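Local coordinates for mannosylglycerate hydrolase MGH1-like glycoside hydrolase domain-containing protein (PDB 4WVA) that hydrolyses mannosylglycerate, a solute thermophiles make under osmotic stress, to mannose and glycerate, and also splits glucosylglycerate, at residues G42-D47 with R112-K117; R50-L55 with R129-K134. All coordinates share one frame; numbering follows the deposited sequence. Where two conformers were deposited one is given.

Contact 1 (G42-D47 with R112-K117); sequences GWTQVD and RYLYEK
The methyl CG2 of Thr44 meets CD2 of Leu114 at 3.3 Å, closer than usual for two carbons, the two side chains running at a slant to one another. Leu114 reaches over with one branch, CD2. The other neighbour of the same methyl is Tyr113, whose ring turns its edge to it, Thr44 CG2 lying near the ring plane 4.5 Å from CE2. A torsion of 66° at Thr44 sets CG2 anti to the carbonyl carbon and turns OG1 back to its own chain. There OG1 gives a hydrogen bond to Leu41 O and accepts a nearly straight one (165°) from Gln45 NE2, 3.2 Å from OG1, so the hydroxyl is used locally and the apolar branch faces the helix. A serine in place of Thr44 would probably keep these bonds but open a gap beside Leu114 CD2 and the Tyr113 edge. One face of the Tyr113 ring carries Lys117 CG, 3.5 Å above its plane, and the ring also meets Phe417 edge-to-face. Within the (alpha/alpha)6 barrel this side-chain packing joins the turn at Thr44, following on helix 33-43, to helix 107-117, with Trp52 of helix 48-62 alongside on Leu114.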
loop_
_atom_site.group_PDB
_atom_site.type_symbol
_atom_site.label_atom_id
_atom_site.label_comp_id
_atom_site.label_asym_id
_atom_site.label_seq_id
_atom_site.Cartn_x
_atom_site.Cartn_y
_atom_site.Cartn_z
ATOM N N GLY A 42 7.228 -18.140 24.315
ATOM C CA GLY A 42 6.773 -18.964 25.422
ATOM C C GLY A 42 7.461 -18.606 26.726
ATOM O O GLY A 42 6.818 -18.522 27.770
ATOM N N TRP A 43 8.781 -18.382 26.669
ATOM C CA TRP A 43 9.532 -18.045 27.869
ATOM C C TRP A 43 9.074 -16.730 28.527
ATOM O O TRP A 43 9.272 -16.537 29.737
ATOM C CB TRP A 43 11.043 -18.002 27.587
ATOM C CG TRP A 43 11.666 -19.358 27.428
ATOM C CD1 TRP A 43 12.287 -19.850 26.312
ATOM C CD2 TRP A 43 11.741 -20.394 28.412
ATOM N NE1 TRP A 43 12.731 -21.137 26.540
ATOM C CE2 TRP A 43 12.420 -21.486 27.824
ATOM C CE3 TRP A 43 11.319 -20.501 29.744
ATOM C CZ2 TRP A 43 12.687 -22.664 28.518
ATOM C CZ3 TRP A 43 11.577 -21.674 30.422
ATOM C CH2 TRP A 43 12.260 -22.733 29.819
ATOM N N THR A 44 8.439 -15.840 27.763
ATOM C CA THR A 44 7.925 -14.578 28.349
ATOM C C THR A 44 6.891 -14.864 29.445
ATOM O O THR A 44 6.594 -13.985 30.266
ATOM C CB THR A 44 7.249 -13.629 27.323
ATOM O OG1 THR A 44 6.048 -14.221 26.815
ATOM C CG2 THR A 44 8.170 -13.275 26.178
ATOM N N GLN A 45 6.316 -16.064 29.429
ATOM C CA GLN A 45 5.315 -16.472 30.413
ATOM C C GLN A 45 5.948 -17.090 31.659
ATOM O O GLN A 45 5.231 -17.451 32.599
ATOM C CB GLN A 45 4.350 -17.473 29.784
ATOM C CG GLN A 45 3.568 -16.925 28.619
ATOM C CD GLN A 45 2.851 -15.655 28.993
ATOM O OE1 GLN A 45 1.872 -15.679 29.762
ATOM N NE2 GLN A 45 3.323 -14.538 28.458
ATOM N N VAL A 46 7.275 -17.199 31.665
ATOM C CA VAL A 46 8.028 -17.833 32.745
ATOM C C VAL A 46 9.048 -16.867 33.320
ATOM O O VAL A 46 9.109 -16.659 34.536
ATOM C CB VAL A 46 8.757 -19.112 32.251
ATOM C CG1 VAL A 46 9.549 -19.782 33.364
ATOM C CG2 VAL A 46 7.771 -20.109 31.680
ATOM N N ASP A 47 9.859 -16.278 32.447
ATOM C CA ASP A 47 10.941 -15.418 32.868
ATOM C C ASP A 47 11.430 -14.610 31.671
ATOM O O ASP A 47 11.917 -15.182 30.725
ATOM C CB ASP A 47 12.083 -16.273 33.414
ATOM C CG ASP A 47 13.212 -15.442 33.982
ATOM O OD1 ASP A 47 14.231 -15.268 33.271
ATOM O OD2 ASP A 47 13.076 -14.962 35.135
ATOM N N ARG A 112 11.300 -7.366 18.637
ATOM C CA ARG A 112 10.489 -6.155 18.824
ATOM C C ARG A 112 9.494 -6.368 19.976
ATOM O O ARG A 112 9.301 -5.501 20.831
ATOM C CB ARG A 112 9.744 -5.768 17.551
ATOM C CG ARG A 112 8.857 -4.551 17.777
ATOM C CD ARG A 112 8.059 -4.172 16.543
ATOM N NE ARG A 112 7.215 -3.006 16.820
ATOM C CZ ARG A 112 6.398 -2.433 15.933
ATOM N NH1 ARG A 112 6.289 -2.900 14.706
ATOM N NH2 ARG A 112 5.668 -1.379 16.292
ATOM N N TYR A 113 8.851 -7.518 19.994
ATOM C CA TYR A 113 7.904 -7.831 21.053
ATOM C C TYR A 113 8.581 -7.868 22.428
ATOM O O TYR A 113 8.094 -7.248 23.392
ATOM C CB TYR A 113 7.196 -9.169 20.817
ATOM C CG TYR A 113 6.177 -9.422 21.878
ATOM C CD1 TYR A 113 4.916 -8.852 21.787
ATOM C CD2 TYR A 113 6.495 -10.161 23.015
ATOM C CE1 TYR A 113 3.990 -9.047 22.776
ATOM C CE2 TYR A 113 5.573 -10.340 24.017
ATOM C CZ TYR A 113 4.324 -9.792 23.881
ATOM O OH TYR A 113 3.396 -9.984 24.877
ATOM N N LEU A 114 9.697 -8.581 22.534
ATOM C CA LEU A 114 10.447 -8.594 23.807
ATOM C C LEU A 114 10.841 -7.180 24.224
ATOM O O LEU A 114 10.725 -6.811 25.404
ATOM C CB LEU A 114 11.680 -9.481 23.735
ATOM C CG LEU A 114 11.441 -10.958 23.407
ATOM C CD1 LEU A 114 12.772 -11.678 23.386
ATOM C CD2 LEU A 114 10.453 -11.627 24.363
ATOM N N TYR A 115 11.298 -6.391 23.255
ATOM C CA TYR A 115 11.737 -5.033 23.545
ATOM C C TYR A 115 10.605 -4.159 24.082
ATOM O O TYR A 115 10.766 -3.446 25.076
ATOM C CB TYR A 115 12.399 -4.368 22.324
ATOM C CG TYR A 115 12.737 -2.932 22.614
ATOM C CD1 TYR A 115 13.699 -2.614 23.571
ATOM C CD2 TYR A 115 12.063 -1.888 21.998
ATOM C CE1 TYR A 115 14.012 -1.307 23.860
ATOM C CE2 TYR A 115 12.361 -0.567 22.293
ATOM C CZ TYR A 115 13.344 -0.279 23.231
ATOM O OH TYR A 115 13.673 1.024 23.556
ATOM N N GLU A 116 9.444 -4.234 23.441
ATOM C CA GLU A 116 8.341 -3.332 23.786
ATOM C C GLU A 116 7.638 -3.754 25.072
ATOM O O GLU A 116 7.090 -2.898 25.790
ATOM C CB GLU A 116 7.324 -3.256 22.642
ATOM C CG GLU A 116 7.855 -2.526 21.410
ATOM C CD GLU A 116 6.831 -2.399 20.302
ATOM O OE1 GLU A 116 5.752 -3.005 20.429
ATOM O OE2 GLU A 116 7.099 -1.724 19.302
ATOM N N LYS A 117 7.645 -5.049 25.368
ATOM C CA LYS A 117 6.821 -5.578 26.472
ATOM C C LYS A 117 7.561 -6.009 27.736
ATOM O O LYS A 117 6.909 -6.314 28.758
ATOM C CB LYS A 117 5.956 -6.752 26.001
ATOM C CG LYS A 117 4.969 -6.419 24.902
ATOM C CD LYS A 117 3.996 -5.341 25.306
ATOM C CE LYS A 117 3.002 -5.065 24.189
ATOM N NZ LYS A 117 1.867 -4.298 24.755
#

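Contact 2 (R50-L55 with R129-K134); sequences RAWQEL and RYLFPK
The indole of Trp52 presents the edge of its six-membered ring to Leu131: CD1 of that leucine lies near the ring plane, 4.0 Å from CZ3 and equally far from CE3. This is side-chain packing between two helices, 48-62 and 121-146, of the (alpha/alpha)6 barrel, and no hydrogen bond crosses it. Over one face of the indole, at the rim, sits Leu114 of helix 107-117, its CB 3.5 Å directly above Trp52 CZ2. The second flat group, the guanidinium of Arg50, is turned away from helix 121-146. It has Glu54 CB at its edge, makes a cation-pi contact with Trp43, and sends NH1 to Glu54 OE1 in a salt bridge of 2.9 Å, the carboxylate oxygen being met nearly head-on along its C-O bond.

Leu131 does the reaching: with CG beside its backbone N (chi1 -73°) and the chain extended beyond, its two methyls are carried across to Trp52 and Leu55. The nearest CA atoms of the two segments, Leu55 CA and Leu131 CA, are 8.5 Å apart. The rotation of the indole is further fixed by a hydrogen bond from Trp52 NE1 to Asp118 OD2, which satisfies the one polar atom of this buried ring.

Glu54 is also gripped beyond Arg50, by Ser36 OG at OE2 and Thr21 OG1 at OE1. Leu55 packs also on Ala40 and Val111 and lies about 8 Å, side chain to side chain, from Leu33, a probable substrate-binding residue, consistent with a contact behind the substrate pocket, not lining it. Helix 121-146 is kinked at Pro133 and Lys134, starting two residues after Leu131. The two leucines meet more loosely: Leu131 CD1 is 4.4 Å from Leu55 CB, while Leu131 CD2 lies 4.3 Å from the carbonyl oxygen Leu55 O.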
loop_
_atom_site.group_PDB
_atom_site.type_symbol
_atom_site.label_atom_id
_atom_site.label_comp_id
_atom_site.label_asym_id
_atom_site.label_seq_id
_atom_site.Cartn_x
_atom_site.Cartn_y
_atom_site.Cartn_z
ATOM N N ARG A 50 15.024 -15.097 30.515
ATOM C CA ARG A 50 15.172 -16.366 29.824
ATOM C C ARG A 50 14.755 -16.268 28.357
ATOM O O ARG A 50 15.386 -16.883 27.502
ATOM C CB ARG A 50 14.370 -17.452 30.548
ATOM C CG ARG A 50 14.481 -18.832 29.930
ATOM C CD ARG A 50 15.893 -19.362 29.954
ATOM N NE ARG A 50 15.981 -20.689 29.351
ATOM C CZ ARG A 50 16.027 -20.932 28.039
ATOM N NH1 ARG A 50 15.983 -19.925 27.154
ATOM N NH2 ARG A 50 16.140 -22.183 27.606
ATOM N N ALA A 51 13.717 -15.474 28.072
ATOM C CA ALA A 51 13.267 -15.233 26.700
ATOM C C ALA A 51 14.359 -14.529 25.897
ATOM O O ALA A 51 14.674 -14.922 24.792
ATOM C CB ALA A 51 11.980 -14.438 26.698
ATOM N N TRP A 52 14.960 -13.497 26.473
ATOM C CA TRP A 52 16.058 -12.812 25.799
ATOM C C TRP A 52 17.238 -13.756 25.587
ATOM O O TRP A 52 17.869 -13.769 24.534
ATOM C CB TRP A 52 16.545 -11.630 26.611
ATOM C CG TRP A 52 15.692 -10.422 26.588
ATOM C CD1 TRP A 52 14.987 -9.904 27.614
ATOM C CD2 TRP A 52 15.484 -9.545 25.473
ATOM N NE1 TRP A 52 14.341 -8.761 27.225
ATOM C CE2 TRP A 52 14.641 -8.512 25.909
ATOM C CE3 TRP A 52 15.946 -9.528 24.153
ATOM C CZ2 TRP A 52 14.235 -7.476 25.065
ATOM C CZ3 TRP A 52 15.532 -8.496 23.315
ATOM C CH2 TRP A 52 14.711 -7.488 23.772
ATOM N N GLN A 53 17.541 -14.551 26.609
ATOM C CA GLN A 53 18.727 -15.397 26.553
ATOM C C GLN A 53 18.683 -16.363 25.376
ATOM O O GLN A 53 19.709 -16.619 24.738
ATOM C CB GLN A 53 18.923 -16.144 27.877
ATOM C CG GLN A 53 19.439 -15.263 29.008
ATOM C CD GLN A 53 20.823 -14.691 28.728
ATOM O OE1 GLN A 53 21.658 -15.329 28.053
ATOM N NE2 GLN A 53 21.076 -13.478 29.226
ATOM N N GLU A 54 17.493 -16.897 25.093
ATOM C CA GLU A 54 17.289 -17.764 23.939
ATOM C C GLU A 54 17.871 -17.137 22.678
ATOM O O GLU A 54 18.532 -17.820 21.893
ATOM C CB GLU A 54 15.798 -18.084 23.725
ATOM C CG GLU A 54 15.555 -19.183 22.695
ATOM C CD GLU A 54 15.746 -20.590 23.230
ATOM O OE1 GLU A 54 15.618 -20.781 24.460
ATOM O OE2 GLU A 54 15.976 -21.517 22.410
ATOM N N LEU A 55 17.593 -15.847 22.461
ATOM C CA LEU A 55 17.992 -15.200 21.216
ATOM C C LEU A 55 19.434 -14.698 21.295
ATOM O O LEU A 55 20.149 -14.675 20.297
ATOM C CB LEU A 55 17.034 -14.070 20.885
ATOM C CG LEU A 55 15.569 -14.523 20.828
ATOM C CD1 LEU A 55 14.713 -13.344 20.421
ATOM C CD2 LEU A 55 15.408 -15.726 19.907
ATOM N N ARG A 129 19.645 -3.028 22.107
ATOM C CA ARG A 129 20.810 -2.370 21.535
ATOM C C ARG A 129 21.877 -3.372 21.135
ATOM O O ARG A 129 22.582 -3.166 20.147
ATOM C CB ARG A 129 21.388 -1.320 22.479
ATOM C CG ARG A 129 20.531 -0.075 22.481
ATOM C CD ARG A 129 21.142 1.126 23.177
ATOM N NE ARG A 129 20.078 2.111 23.384
ATOM C CZ ARG A 129 19.571 2.925 22.449
ATOM N NH1 ARG A 129 20.042 2.955 21.189
ATOM N NH2 ARG A 129 18.583 3.742 22.792
ATOM N N TYR A 130 21.988 -4.454 21.897
ATOM C CA TYR A 130 22.960 -5.495 21.625
ATOM C C TYR A 130 22.580 -6.286 20.372
ATOM O O TYR A 130 23.416 -6.524 19.505
ATOM C CB TYR A 130 23.099 -6.411 22.850
ATOM C CG TYR A 130 24.123 -7.511 22.691
ATOM C CD1 TYR A 130 25.478 -7.243 22.793
ATOM C CD2 TYR A 130 23.737 -8.812 22.439
ATOM C CE1 TYR A 130 26.414 -8.251 22.668
ATOM C CE2 TYR A 130 24.666 -9.829 22.299
ATOM C CZ TYR A 130 26.014 -9.529 22.401
ATOM O OH TYR A 130 26.944 -10.529 22.286
ATOM N N LEU A 131 21.309 -6.661 20.270
ATOM C CA LEU A 131 20.848 -7.483 19.162
ATOM C C LEU A 131 20.618 -6.713 17.852
ATOM O O LEU A 131 20.713 -7.303 16.775
ATOM C CB LEU A 131 19.559 -8.222 19.560
ATOM C CG LEU A 131 19.777 -9.366 20.556
ATOM C CD1 LEU A 131 18.435 -9.919 21.000
ATOM C CD2 LEU A 131 20.651 -10.455 19.955
ATOM N N PHE A 132 20.297 -5.418 17.924
ATOM C CA PHE A 132 19.902 -4.701 16.725
ATOM C C PHE A 132 20.933 -4.795 15.570
ATOM O O PHE A 132 20.563 -5.125 14.439
ATOM C CB PHE A 132 19.578 -3.233 17.018
ATOM C CG PHE A 132 19.238 -2.461 15.784
ATOM C CD1 PHE A 132 17.982 -2.556 15.218
ATOM C CD2 PHE A 132 20.200 -1.693 15.153
ATOM C CE1 PHE A 132 17.682 -1.873 14.052
ATOM C CE2 PHE A 132 19.919 -1.010 13.984
ATOM C CZ PHE A 132 18.654 -1.107 13.429
ATOM N N PRO A 133 22.218 -4.495 15.841
ATOM C CA PRO A 133 23.184 -4.566 14.725
ATOM C C PRO A 133 23.406 -5.994 14.210
ATOM O O PRO A 133 23.719 -6.199 13.039
ATOM C CB PRO A 133 24.474 -3.986 15.313
ATOM C CG PRO A 133 24.305 -4.008 16.775
ATOM C CD PRO A 133 22.841 -4.060 17.100
ATOM N N LYS A 134 23.181 -6.980 15.068
ATOM C CA LYS A 134 23.252 -8.379 14.670
ATOM C C LYS A 134 22.087 -8.786 13.752
ATOM O O LYS A 134 22.289 -9.446 12.739
ATOM C CB LYS A 134 23.306 -9.265 15.918
ATOM C CG LYS A 134 24.509 -8.958 16.798
ATOM C CD LYS A 134 24.644 -9.945 17.938
ATOM C CE LYS A 134 25.807 -9.592 18.849
ATOM N NZ LYS A 134 27.103 -9.676 18.125
#

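In the fold
The centres of contacts 1 and 2 are 11 Å apart, on the same side of the chain's centre. Their segments alternate along the sequence: 42-47, 50-55, 112-117, 129-134. Helices 33-43 and 48-62 follow one another, as do 107-117 and 121-146, so each contact pairs one member of the first couple with one of the second, contact 1 taking the earlier members and contact 2 the later. The contacts also touch directly, through Trp43 with Arg50 and through Leu114 and Tyr115 with Trp52. Together they join four helices of the (alpha/alpha)6 barrel, two neighbouring in sequence on each side, in one patch of buried packing, with Leu114 of contact 1 against Trp52 of contact 2 where they meet.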